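Local coordinates for uncharacterized HDOD domain protein (Geobacter sulfurreducens, PDB 3HC1), which is of unknown function but binds two iron(III) ions and belongs to the HDOD family, akin to metal-dependent phosphohydrolases, at residues V257-L260 against L261-P265; I129-L132 against I133-T137; I103-L106 against F107-G110. One frame throughout, in Å; residues are numbered along the deposited sequence.

Interaction 1: residues V257-L260 against L261-P265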
loop_
_atom_site.group_PDB
_atom_site.type_symbol
_atom_site.label_atom_id
_atom_site.label_comp_id
_atom_site.label_asym_id
_atom_site.label_seq_id
_atom_site.Cartn_x
_atom_site.Cartn_y
_atom_site.Cartn_z
ATOM N N VAL A 257 -12.000 -19.124 -3.729
ATOM C CA VAL A 257 -11.003 -18.122 -3.352
ATOM C C VAL A 257 -9.655 -18.743 -3.031
ATOM O O VAL A 257 -8.620 -18.241 -3.489
ATOM C CB VAL A 257 -11.483 -17.270 -2.160
ATOM C CG1 VAL A 257 -10.352 -16.356 -1.608
ATOM C CG2 VAL A 257 -12.733 -16.417 -2.586
ATOM N N ARG A 258 -9.653 -19.827 -2.252
ATOM C CA ARG A 258 -8.405 -20.451 -1.886
ATOM C C ARG A 258 -7.675 -20.881 -3.152
ATOM O O ARG A 258 -6.490 -20.600 -3.322
ATOM C CB ARG A 258 -8.627 -21.659 -0.957
ATOM C CG ARG A 258 -7.339 -22.221 -0.377
ATOM C CD ARG A 258 -7.496 -23.518 0.367
ATOM N NE ARG A 258 -8.490 -24.442 -0.214
ATOM C CZ ARG A 258 -8.269 -25.278 -1.223
ATOM N NH1 ARG A 258 -7.066 -25.371 -1.798
ATOM N NH2 ARG A 258 -9.264 -26.037 -1.668
ATOM N N THR A 259 -8.380 -21.557 -4.048
ATOM C CA THR A 259 -7.792 -22.003 -5.303
ATOM C C THR A 259 -7.270 -20.848 -6.139
ATOM O O THR A 259 -6.158 -20.917 -6.650
ATOM C CB THR A 259 -8.790 -22.846 -6.107
ATOM O OG1 THR A 259 -8.936 -24.095 -5.435
ATOM C CG2 THR A 259 -8.304 -23.106 -7.521
ATOM N N LEU A 260 -8.061 -19.784 -6.284
ATOM C CA LEU A 260 -7.580 -18.577 -6.959
ATOM C C LEU A 260 -6.250 -18.101 -6.347
ATOM O O LEU A 260 -5.246 -17.903 -7.048
ATOM C CB LEU A 260 -8.619 -17.480 -6.887
ATOM C CG LEU A 260 -8.336 -16.159 -7.584
ATOM C CD1 LEU A 260 -9.700 -15.482 -7.946
ATOM C CD2 LEU A 260 -7.422 -15.232 -6.709
ATOM N N LEU A 261 -6.235 -17.940 -5.039
ATOM C CA LEU A 261 -5.059 -17.394 -4.375
ATOM C C LEU A 261 -3.858 -18.326 -4.552
ATOM O O LEU A 261 -2.721 -17.888 -4.816
ATOM C CB LEU A 261 -5.345 -17.150 -2.902
ATOM C CG LEU A 261 -6.431 -16.134 -2.541
ATOM C CD1 LEU A 261 -6.700 -16.253 -1.039
ATOM C CD2 LEU A 261 -6.062 -14.731 -2.946
ATOM N N GLU A 262 -4.101 -19.628 -4.439
ATOM C CA GLU A 262 -3.021 -20.606 -4.600
ATOM C C GLU A 262 -2.409 -20.608 -5.991
ATOM O O GLU A 262 -1.214 -20.848 -6.107
ATOM C CB GLU A 262 -3.485 -22.007 -4.250
ATOM C CG GLU A 262 -3.494 -22.255 -2.730
ATOM C CD GLU A 262 -4.060 -23.635 -2.344
ATOM O OE1 GLU A 262 -4.148 -24.537 -3.208
ATOM O OE2 GLU A 262 -4.419 -23.816 -1.147
ATOM N N ASN A 263 -3.251 -20.425 -7.023
ATOM C CA ASN A 263 -2.838 -20.433 -8.430
ATOM C C ASN A 263 -2.530 -19.030 -9.009
ATOM O O ASN A 263 -2.260 -18.880 -10.203
ATOM C CB ASN A 263 -3.956 -21.048 -9.305
ATOM C CG ASN A 263 -4.294 -22.469 -8.920
ATOM O OD1 ASN A 263 -3.532 -23.125 -8.260
ATOM N ND2 ASN A 263 -5.469 -22.920 -9.298
ATOM N N HIS A 264 -2.573 -18.014 -8.168
ATOM C CA HIS A 264 -2.385 -16.623 -8.601
ATOM C C HIS A 264 -1.075 -16.434 -9.405
ATOM O O HIS A 264 -0.055 -17.019 -9.053
ATOM C CB HIS A 264 -2.383 -15.715 -7.383
ATOM C CG HIS A 264 -2.542 -14.243 -7.698
ATOM N ND1 HIS A 264 -1.501 -13.461 -8.153
ATOM C CD2 HIS A 264 -3.583 -13.403 -7.510
ATOM C CE1 HIS A 264 -1.920 -12.213 -8.301
ATOM N NE2 HIS A 264 -3.184 -12.151 -7.922
ATOM N N PRO A 265 -1.121 -15.627 -10.480
ATOM C CA PRO A 265 0.064 -15.453 -11.328
ATOM C C PRO A 265 1.278 -14.811 -10.652
ATOM O O PRO A 265 2.404 -14.943 -11.161
ATOM C CB PRO A 265 -0.455 -14.567 -12.479
ATOM C CG PRO A 265 -1.746 -14.034 -12.047
ATOM C CD PRO A 265 -2.317 -15.015 -11.093
#
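R258 leaves the helix with CG anti to its backbone N (chi1 -171°) and then bends at chi3, which brings its guanidinium to E262, one turn on. The E262 chain has CG beside its own backbone N and runs extended beyond it. The two make an i to i+4 salt bridge. R258 NH1 donates to E262 OE2 at 3.1 Å. The oxygen lies in the guanidinium plane, but NH1 stands 42° out of the carboxylate plane; the two planes are 52° apart. The backbones are also joined: E262 N bonds R258 O at 2.8 Å. On another side of the helix V257 and L261 lie side by side, with V257 CG1 3.7 Å from L261 CD1. At the C-terminal end N263 N bonds T259 O at 3.0 Å and makes a weak second bond to L260 O. L260 CD2 comes to the edge of the H264 ring. H264 ND1 in turn caps S266 N, at the turn into helix 266-273. This short helix sets V257, L260 and L261 against helix 229-243, which also carries the iron ligand D238. L261 and E262 further touch helix 281-302.

Interaction 2: residues I129-L132 against I133-T137. With GOL (glycerol), chain H.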
loop_
_atom_site.group_PDB
_atom_site.type_symbol
_atom_site.label_atom_id
_atom_site.label_comp_id
_atom_site.label_asym_id
_atom_site.label_seq_id
_atom_site.Cartn_x
_atom_site.Cartn_y
_atom_site.Cartn_z
ATOM N N ILE A 129 0.317 -7.360 4.535
ATOM C CA ILE A 129 0.280 -8.674 3.900
ATOM C C ILE A 129 1.352 -8.792 2.836
ATOM O O ILE A 129 2.018 -9.837 2.743
ATOM C CB ILE A 129 -1.137 -9.009 3.321
ATOM C CG1 ILE A 129 -2.040 -9.308 4.526
ATOM C CG2 ILE A 129 -1.070 -10.230 2.319
ATOM C CD1 ILE A 129 -3.462 -9.303 4.295
ATOM N N ALA A 130 1.526 -7.744 2.024
ATOM C CA ALA A 130 2.589 -7.768 1.030
ATOM C C ALA A 130 3.963 -7.949 1.710
ATOM O O ALA A 130 4.794 -8.688 1.194
ATOM C CB ALA A 130 2.576 -6.561 0.193
ATOM N N LYS A 131 4.159 -7.330 2.865
ATOM C CA LYS A 131 5.404 -7.496 3.578
ATOM C C LYS A 131 5.544 -8.919 4.063
ATOM O O LYS A 131 6.627 -9.480 3.907
ATOM C CB LYS A 131 5.589 -6.536 4.720
ATOM C CG LYS A 131 7.062 -6.494 5.187
ATOM C CD LYS A 131 7.254 -5.636 6.401
ATOM C CE LYS A 131 8.720 -5.675 6.879
ATOM N NZ LYS A 131 8.902 -5.020 8.218
ATOM N N LEU A 132 4.465 -9.506 4.625
ATOM C CA LEU A 132 4.510 -10.905 5.100
ATOM C C LEU A 132 4.990 -11.826 3.977
ATOM O O LEU A 132 5.865 -12.702 4.206
ATOM C CB LEU A 132 3.157 -11.383 5.627
ATOM C CG LEU A 132 2.653 -10.801 6.950
ATOM C CD1 LEU A 132 1.157 -11.070 7.104
ATOM C CD2 LEU A 132 3.464 -11.333 8.151
ATOM N N ILE A 133 4.438 -11.619 2.766
ATOM C CA ILE A 133 4.855 -12.380 1.616
ATOM C C ILE A 133 6.355 -12.192 1.283
ATOM O O ILE A 133 7.069 -13.189 0.960
ATOM C CB ILE A 133 3.934 -12.147 0.409
ATOM C CG1 ILE A 133 2.512 -12.642 0.757
ATOM C CG2 ILE A 133 4.495 -12.881 -0.840
ATOM C CD1 ILE A 133 1.411 -12.025 -0.034
ATOM N N ALA A 134 6.833 -10.943 1.355
ATOM C CA ALA A 134 8.219 -10.622 1.133
ATOM C C ALA A 134 9.087 -11.479 2.058
ATOM O O ALA A 134 10.038 -12.114 1.638
ATOM C CB ALA A 134 8.458 -9.215 1.460
ATOM N N GLU A 135 8.726 -11.470 3.320
ATOM C CA GLU A 135 9.422 -12.249 4.336
ATOM C C GLU A 135 9.397 -13.752 4.055
ATOM O O GLU A 135 10.449 -14.403 4.076
ATOM C CB GLU A 135 8.870 -11.899 5.733
ATOM C CG GLU A 135 9.166 -10.424 6.098
ATOM C CD GLU A 135 8.430 -9.918 7.341
ATOM O OE1 GLU A 135 7.380 -10.469 7.721
ATOM O OE2 GLU A 135 8.931 -8.947 7.933
ATOM N N ARG A 136 8.225 -14.302 3.731
ATOM C CA ARG A 136 8.115 -15.745 3.504
ATOM C C ARG A 136 8.789 -16.244 2.239
ATOM O O ARG A 136 9.087 -17.441 2.121
ATOM C CB ARG A 136 6.645 -16.214 3.470
ATOM C CG ARG A 136 5.882 -15.996 4.739
ATOM C CD ARG A 136 6.407 -16.772 5.927
ATOM N NE ARG A 136 5.646 -16.361 7.099
ATOM C CZ ARG A 136 5.907 -15.307 7.870
ATOM N NH1 ARG A 136 6.980 -14.546 7.671
ATOM N NH2 ARG A 136 5.082 -15.016 8.868
ATOM N N THR A 137 9.049 -15.355 1.295
ATOM C CA THR A 137 9.647 -15.758 0.032
ATOM C C THR A 137 11.123 -15.368 -0.003
ATOM O O THR A 137 11.785 -15.538 -1.022
ATOM C CB THR A 137 8.866 -15.144 -1.151
ATOM O OG1 THR A 137 8.905 -13.701 -1.080
ATOM C CG2 THR A 137 7.402 -15.661 -1.181
HETATM C C1 GOL H . 7.593 -6.954 10.677
HETATM O O1 GOL H . 7.504 -6.622 9.334
HETATM C C2 GOL H . 6.359 -6.393 11.361
HETATM O O2 GOL H . 6.747 -6.192 12.711
HETATM C C3 GOL H . 5.910 -5.075 10.722
HETATM O O3 GOL H . 5.094 -5.194 9.561
#
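L132 and R136 run side by side in the same direction, one turn apart near the C-terminal end of helix 116-136. L132 was modelled in two conformations, so the approach of its CD2 to E135 and R136 is doubtful. The backbone bond is firm, with R136 N 2.9 Å from L132 O. With chi1 at -62°, R136 CG lies beside its own backbone N and 3.3 Å from L132 O. The bend at chi2 turns the chain beyond CG, and the guanidinium goes on to a salt bridge with E287. I133 reaches backward, with CD1 3.9 Å from I129 CG2. I133 N also bonds I129 O at 3.0 Å.

K131 and E135 come next. K131 is fully extended and crosses E135, with CE 3.4 Å from E135 OE2. The K131 NZ to E135 OE2 salt bridge is long, at 3.9 Å, and NZ also pairs with E96. A glycerol, probably from the crystallisation liquor, lies beside both ends, but its placement is less sure. T137 OG1 and N both bond I133 O, from opposite faces of its carbonyl plane.

Helix 116-136 also carries the iron ligand H122. The A130 side chain is about 8 Å from those of H152 and D238, both iron ligands. I129, A130 and I133 meet helix 229-243. A130, K131 and A134 meet helix 142-150. I129, L132 and R136 lie against helix 281-302.

Interaction 3: residues I103-L106 against F107-G110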
loop_
_atom_site.group_PDB
_atom_site.type_symbol
_atom_site.label_atom_id
_atom_site.label_comp_id
_atom_site.label_asym_id
_atom_site.label_seq_id
_atom_site.Cartn_x
_atom_site.Cartn_y
_atom_site.Cartn_z
ATOM N N ILE A 103 2.510 9.079 6.667
ATOM C CA ILE A 103 1.666 8.953 5.484
ATOM C C ILE A 103 0.150 8.988 5.888
ATOM O O ILE A 103 -0.705 9.276 5.064
ATOM C CB ILE A 103 2.042 7.721 4.676
ATOM C CG1 ILE A 103 1.555 7.833 3.213
ATOM C CG2 ILE A 103 1.554 6.442 5.315
ATOM C CD1 ILE A 103 2.443 8.688 2.374
ATOM N N VAL A 104 -0.167 8.692 7.144
ATOM C CA VAL A 104 -1.571 8.641 7.557
ATOM C C VAL A 104 -2.268 10.012 7.350
ATOM O O VAL A 104 -3.449 10.054 7.046
ATOM C CB VAL A 104 -1.782 8.067 8.945
ATOM C CG1 VAL A 104 -1.174 8.989 10.030
ATOM C CG2 VAL A 104 -3.296 7.795 9.184
ATOM N N ASP A 105 -1.531 11.117 7.438
ATOM C CA ASP A 105 -2.126 12.437 7.161
ATOM C C ASP A 105 -2.678 12.573 5.746
ATOM O O ASP A 105 -3.683 13.220 5.541
ATOM C CB ASP A 105 -1.121 13.574 7.426
ATOM C CG ASP A 105 -0.781 13.706 8.883
ATOM O OD1 ASP A 105 -1.660 13.454 9.724
ATOM O OD2 ASP A 105 0.382 14.036 9.190
ATOM N N LEU A 106 -2.031 11.954 4.781
ATOM C CA LEU A 106 -2.562 11.878 3.431
ATOM C C LEU A 106 -3.959 11.241 3.357
ATOM O O LEU A 106 -4.801 11.705 2.615
ATOM C CB LEU A 106 -1.617 11.120 2.518
ATOM C CG LEU A 106 -2.160 10.916 1.075
ATOM C CD1 LEU A 106 -2.149 12.272 0.291
ATOM C CD2 LEU A 106 -1.309 9.894 0.374
ATOM N N PHE A 107 -4.177 10.195 4.136
ATOM C CA PHE A 107 -5.431 9.463 4.123
ATOM C C PHE A 107 -6.520 10.154 4.993
ATOM O O PHE A 107 -7.707 9.897 4.836
ATOM C CB PHE A 107 -5.193 8.019 4.621
ATOM C CG PHE A 107 -4.476 7.133 3.646
ATOM C CD1 PHE A 107 -3.110 7.229 3.486
ATOM C CD2 PHE A 107 -5.174 6.215 2.866
ATOM C CE1 PHE A 107 -2.440 6.415 2.632
ATOM C CE2 PHE A 107 -4.524 5.383 2.030
ATOM C CZ PHE A 107 -3.140 5.477 1.889
ATOM N N LYS A 108 -6.107 11.007 5.934
ATOM C CA LYS A 108 -7.016 11.729 6.819
ATOM C C LYS A 108 -7.452 13.060 6.271
ATOM O O LYS A 108 -8.504 13.544 6.643
ATOM C CB LYS A 108 -6.345 12.101 8.151
ATOM C CG LYS A 108 -6.367 11.122 9.217
ATOM C CD LYS A 108 -6.197 11.846 10.615
ATOM C CE LYS A 108 -4.798 12.519 10.794
ATOM N NZ LYS A 108 -4.767 14.038 10.761
ATOM N N THR A 109 -6.597 13.700 5.469
ATOM C CA THR A 109 -6.779 15.118 5.126
ATOM C C THR A 109 -7.687 15.278 3.890
ATOM O O THR A 109 -7.263 15.528 2.768
ATOM C CB THR A 109 -5.395 15.791 4.997
ATOM O OG1 THR A 109 -4.722 15.610 6.252
ATOM C CG2 THR A 109 -5.506 17.291 4.695
ATOM N N GLY A 110 -8.983 15.134 4.134
ATOM C CA GLY A 110 -9.987 15.246 3.091
ATOM C C GLY A 110 -11.276 14.560 3.497
ATOM O O GLY A 110 -11.352 13.882 4.533
HETATM O O HOH W 1 -5.233 14.311 1.435
#
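F107 lays the edge of its ring against I103 O, with CD1 3.5 Å away and the oxygen in the ring plane. The contact belongs to the kinked C-terminal end of helix 82-108, in the all-helical HDOD fold. F107 CE1 also touches I103 CG1. CG of F107 stands beside its own backbone N (chi1 -73°), and this turns the ring back along the helix toward I103.

The backbone here is irregular. The helix is kinked at D105 and L106, whose N atoms miss the regular helical bonds; L106 N makes a weak bond to I103 O instead. V104 O then takes two weak bonds, from F107 N and from K108 N.

D105 O is gripped by T109. T109 OG1 donates to it at 2.7 Å and T109 N at 3.0 Å, from opposite faces of the carbonyl plane. With chi1 at -58° the hydroxyl stands beside T109 N, and the two donors share D105 O. T109 is the first residue to leave helical angles and forms the centre of an inverse gamma turn.

On the outer side D105 and K108 run side by side. K108 NZ makes a weak salt-bridge bond to D105 OD1 at 3.3 Å. The main partner of that carboxylate is R63, in helix 58-69.

Further out, F107 meets W120 edge to face and touches S123 of helix 116-136 and V157 of helix 154-162. Its side chain lies about 7 Å from that of H152 and about 6 Å from that of D153, both iron ligands, and touches neither. A water closes the helix end, donating to L106 O at 2.9 Å and to T109 O at 2.7 Å.

How the interactions relate
From the N terminus, the order is interaction 3, interaction 2, interaction 1. Each is local to one helix and closes no long loop. They lie in series, so none nests in or crosses another. Interaction 3 ends helix 82-108, and interaction 2 lies at the end of helix 116-136, the next helix in the chain. Their centres are about 25 Å apart, on opposite sides of the chain's centre. Interaction 1 comes much later, in helix 257-263, with its centre about 16 Å from that of interaction 2. The two do not touch, but both pack on helices 229-243 and 281-302. W120 and S123 also meet interaction 3, so helix 116-136 runs from beside interaction 3 to interaction 2.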